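PDB 6VSS: arginase from Medicago truncatula, which hydrolyses L-arginine to urea and L-ornithine with two manganese ions per subunit, and also converts agmatine to putrescine and urea. Local coordinates for residues P279-H284 and E312-D318. Numbering follows the deposited sequence.
Sequences PGVSHH and EYNPQRD
Gly280 packs its backbone against the 312-318 loop in the tight part of the contact, its CA 3.7 Å from the CA of Asp318. With no side chain to house, glycine suits this narrow place, where it centres an inverse gamma turn. Gly280 O takes a nearly straight hydrogen bond from Asn314 N (172°), the donor standing above the carbonyl plane, while CD1 at the edge of the Tyr313 ring comes within 3.3 Å of the same oxygen. Asn314, with CG anti to its own N (chi1 -173°), packs CB on Val281 CA, and ND2 reaches Ser282 OG at 3.0 Å; that hydroxyl also bonds to His78 O. These loops follow strands 264-269 and 305-311, neighbours in the parallel sheet of the arginase fold, and help wall the dimanganese site: Glu312 approaches Asp269, a manganese ligand, and its OE1 bonds to His160 N. Here the fit is looser, and two waters fill it, one accepting from Ser282 N, the other from His283 N; both lie by Glu312 OE2, the first also by Glu312 O. His283 ND1 bonds to Ser96 O of a neighbouring subunit. On the partly exposed flank Arg317, curled by bends at chi2 and chi3, clasps Val281 O side-on with NE (2.9 Å) and NH2 (3.0 Å), the oxygen lying in the guanidinium plane. NH2 also lies over one face of the His284 ring, whose rotation is fixed by the bond from NE2 to Pro279 O (2.7 Å).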
ATOM      1  N   PRO B 279      -6.610   6.859   9.396  1.00 22.42           N
ATOM      2  CA  PRO B 279      -6.947   6.822   7.992  1.00 21.96           C
ATOM      3  C   PRO B 279      -8.155   5.928   7.678  1.00 21.54           C
ATOM      4  O   PRO B 279      -8.818   6.162   6.735  1.00 21.39           O
ATOM      5  CB  PRO B 279      -5.670   6.330   7.301  1.00 21.95           C
ATOM      6  CG  PRO B 279      -4.860   5.691   8.373  1.00 22.56           C
ATOM      7  CD  PRO B 279      -5.316   6.285   9.683  1.00 22.57           C
ATOM      8  N   GLY B 280      -8.410   4.954   8.537  1.00 21.11           N
ATOM      9  CA  GLY B 280      -9.472   3.964   8.353  1.00 21.63           C
ATOM     10  C   GLY B 280     -10.826   4.542   8.696  1.00 21.23           C
ATOM     11  O   GLY B 280     -11.387   4.094   9.661  1.00 21.23           O
ATOM     12  N   VAL B 281     -11.304   5.552   7.958  1.00 21.64           N
ATOM     13  CA  VAL B 281     -12.675   6.127   8.146  1.00 22.31           C
ATOM     14  C   VAL B 281     -13.265   6.421   6.769  1.00 23.15           C
ATOM     15  O   VAL B 281     -12.468   6.595   5.831  1.00 23.67           O
ATOM     16  CB  VAL B 281     -12.637   7.422   8.993  1.00 22.17           C
ATOM     17  CG1 VAL B 281     -12.142   7.150  10.407  1.00 23.18           C
ATOM     18  CG2 VAL B 281     -11.799   8.520   8.377  1.00 22.12           C
ATOM     19  N   SER B 282     -14.577   6.576   6.658  1.00 23.67           N
ATOM     20  CA  SER B 282     -15.256   6.996   5.411  1.00 25.69           C
ATOM     21  C   SER B 282     -14.996   8.485   5.072  1.00 25.81           C
ATOM     22  O   SER B 282     -14.809   8.781   3.882  1.00 27.25           O
ATOM     23  CB  SER B 282     -16.756   6.683   5.509  1.00 27.29           C
ATOM     24  OG  SER B 282     -16.967   5.271   5.576  1.00 29.21           O
ATOM     25  N   HIS B 283     -14.934   9.392   6.038  1.00 24.89           N
ATOM     26  CA  HIS B 283     -14.902  10.847   5.763  1.00 25.70           C
ATOM     27  C   HIS B 283     -13.583  11.391   6.273  1.00 25.01           C
ATOM     28  O   HIS B 283     -13.553  11.819   7.391  1.00 25.68           O
ATOM     29  CB  HIS B 283     -16.105  11.529   6.445  1.00 26.90           C
ATOM     30  CG  HIS B 283     -17.381  10.990   5.929  1.00 29.23           C
ATOM     31  ND1 HIS B 283     -17.981  11.502   4.792  1.00 32.14           N
ATOM     32  CD2 HIS B 283     -18.124   9.930   6.319  1.00 32.22           C
ATOM     33  CE1 HIS B 283     -19.078  10.806   4.524  1.00 34.19           C
ATOM     34  NE2 HIS B 283     -19.187   9.820   5.440  1.00 34.05           N
ATOM     35  N   HIS B 284     -12.543  11.409   5.469  1.00 25.70           N
ATOM     36  CA  HIS B 284     -11.283  12.100   5.834  1.00 26.59           C
ATOM     37  C   HIS B 284     -11.550  13.623   6.010  1.00 27.14           C
ATOM     38  O   HIS B 284     -12.078  14.229   5.090  1.00 26.39           O
ATOM     39  CB  HIS B 284     -10.205  11.812   4.812  1.00 26.55           C
ATOM     40  CG  HIS B 284      -9.711  10.428   4.829  1.00 28.71           C
ATOM     41  ND1 HIS B 284      -9.345   9.769   3.676  1.00 30.97           N
ATOM     42  CD2 HIS B 284      -9.498   9.557   5.825  1.00 29.64           C
ATOM     43  CE1 HIS B 284      -9.011   8.538   3.956  1.00 30.11           C
ATOM     44  NE2 HIS B 284      -9.053   8.392   5.267  1.00 29.00           N
ATOM     45  N   GLU B 312     -17.596   4.368  13.192  1.00 21.91           N
ATOM     46  CA  GLU B 312     -17.114   4.891  11.917  1.00 22.30           C
ATOM     47  C   GLU B 312     -15.658   4.410  11.699  1.00 22.37           C
ATOM     48  O   GLU B 312     -15.079   4.808  10.673  1.00 22.21           O
ATOM     49  CB  GLU B 312     -17.211   6.428  11.890  1.00 22.78           C
ATOM     50  CG  GLU B 312     -18.624   6.999  11.771  1.00 23.31           C
ATOM     51  CD  GLU B 312     -19.345   6.936  10.440  1.00 24.17           C
ATOM     52  OE1 GLU B 312     -20.620   6.977  10.457  1.00 25.24           O
ATOM     53  OE2 GLU B 312     -18.680   6.780   9.405  1.00 24.98           O
ATOM     54  N   TYR B 313     -15.116   3.449  12.477  1.00 22.28           N
ATOM     55  CA  TYR B 313     -13.922   2.706  11.995  1.00 22.28           C
ATOM     56  C   TYR B 313     -14.360   1.959  10.711  1.00 22.64           C
ATOM     57  O   TYR B 313     -15.363   1.245  10.749  1.00 22.18           O
ATOM     58  CB  TYR B 313     -13.304   1.731  13.005  1.00 22.26           C
ATOM     59  CG  TYR B 313     -12.244   0.852  12.391  1.00 21.99           C
ATOM     60  CD1 TYR B 313     -11.273   1.378  11.553  1.00 22.18           C
ATOM     61  CD2 TYR B 313     -12.190  -0.517  12.636  1.00 22.38           C
ATOM     62  CE1 TYR B 313     -10.283   0.574  10.994  1.00 22.22           C
ATOM     63  CE2 TYR B 313     -11.239  -1.337  12.040  1.00 22.18           C
ATOM     64  CZ  TYR B 313     -10.258  -0.787  11.244  1.00 22.68           C
ATOM     65  OH  TYR B 313      -9.262  -1.584  10.705  1.00 23.22           O
ATOM     66  N   ASN B 314     -13.606   2.138   9.615  1.00 22.97           N
ATOM     67  CA  ASN B 314     -13.846   1.499   8.296  1.00 23.10           C
ATOM     68  C   ASN B 314     -12.593   0.714   7.940  1.00 22.97           C
ATOM     69  O   ASN B 314     -11.639   1.242   7.370  1.00 22.88           O
ATOM     70  CB  ASN B 314     -14.192   2.602   7.281  1.00 23.25           C
ATOM     71  CG  ASN B 314     -14.610   2.036   5.938  1.00 23.65           C
ATOM     72  OD1 ASN B 314     -14.285   0.887   5.641  1.00 23.60           O
ATOM     73  ND2 ASN B 314     -15.330   2.832   5.142  1.00 23.52           N
ATOM     74  N   PRO B 315     -12.566  -0.602   8.192  1.00 23.36           N
ATOM     75  CA  PRO B 315     -11.397  -1.406   7.873  1.00 24.06           C
ATOM     76  C   PRO B 315     -11.069  -1.502   6.375  1.00 25.02           C
ATOM     77  O   PRO B 315      -9.950  -1.706   6.040  1.00 25.15           O
ATOM     78  CB  PRO B 315     -11.729  -2.808   8.419  1.00 23.99           C
ATOM     79  CG  PRO B 315     -13.159  -2.789   8.841  1.00 23.64           C
ATOM     80  CD  PRO B 315     -13.651  -1.365   8.812  1.00 23.33           C
ATOM     81  N   GLN B 316     -12.037  -1.282   5.501  1.00 27.20           N
ATOM     82  CA  GLN B 316     -11.798  -1.212   4.032  1.00 28.30           C
ATOM     83  C   GLN B 316     -11.000   0.032   3.682  1.00 27.32           C
ATOM     84  O   GLN B 316     -10.578   0.052   2.581  1.00 27.48           O
ATOM     85  CB  GLN B 316     -13.078  -1.111   3.205  1.00 29.60           C
ATOM     86  CG  GLN B 316     -13.882  -2.387   3.276  1.00 31.82           C
ATOM     87  CD  GLN B 316     -15.102  -2.438   2.392  1.00 33.01           C
ATOM     88  OE1 GLN B 316     -16.171  -2.009   2.788  1.00 34.23           O
ATOM     89  NE2 GLN B 316     -14.981  -3.084   1.236  1.00 36.32           N
ATOM     90  N   ARG B 317     -10.888   1.027   4.546  1.00 26.25           N
ATOM     91  CA  ARG B 317     -10.108   2.231   4.172  1.00 27.76           C
ATOM     92  C   ARG B 317      -8.872   2.358   5.063  1.00 27.06           C
ATOM     93  O   ARG B 317      -8.219   3.381   5.000  1.00 26.89           O
ATOM     94  CB  ARG B 317     -10.995   3.470   4.187  1.00 30.11           C
ATOM     95  CG  ARG B 317     -12.260   3.288   3.367  1.00 32.58           C
ATOM     96  CD  ARG B 317     -12.687   4.412   2.475  1.00 35.48           C
ATOM     97  NE  ARG B 317     -12.412   5.668   3.109  1.00 39.64           N
ATOM     98  CZ  ARG B 317     -11.940   6.724   2.489  1.00 39.92           C
ATOM     99  NH1 ARG B 317     -11.706   6.693   1.192  1.00 39.33           N
ATOM    100  NH2 ARG B 317     -11.723   7.822   3.168  1.00 44.04           N
ATOM    101  N   ASP B 318      -8.572   1.315   5.830  1.00 25.49           N
ATOM    102  CA  ASP B 318      -7.424   1.311   6.768  1.00 25.43           C
ATOM    103  C   ASP B 318      -6.121   1.043   6.001  1.00 25.94           C
ATOM    104  O   ASP B 318      -6.165   0.659   4.848  1.00 26.57           O
ATOM    105  CB  ASP B 318      -7.644   0.282   7.876  1.00 25.49           C
ATOM    106  CG  ASP B 318      -6.917   0.552   9.183  1.00 25.56           C
ATOM    107  OD1 ASP B 318      -6.071   1.428   9.201  1.00 26.97           O
ATOM    108  OD2 ASP B 318      -7.178  -0.134  10.126  1.00 24.95           O
TER
HETATM  109  O   HOH W   1     -16.639   5.417   8.437  1.00 35.90           O
HETATM  110  O   HOH W   2     -16.132   8.719   8.739  1.00 25.44           O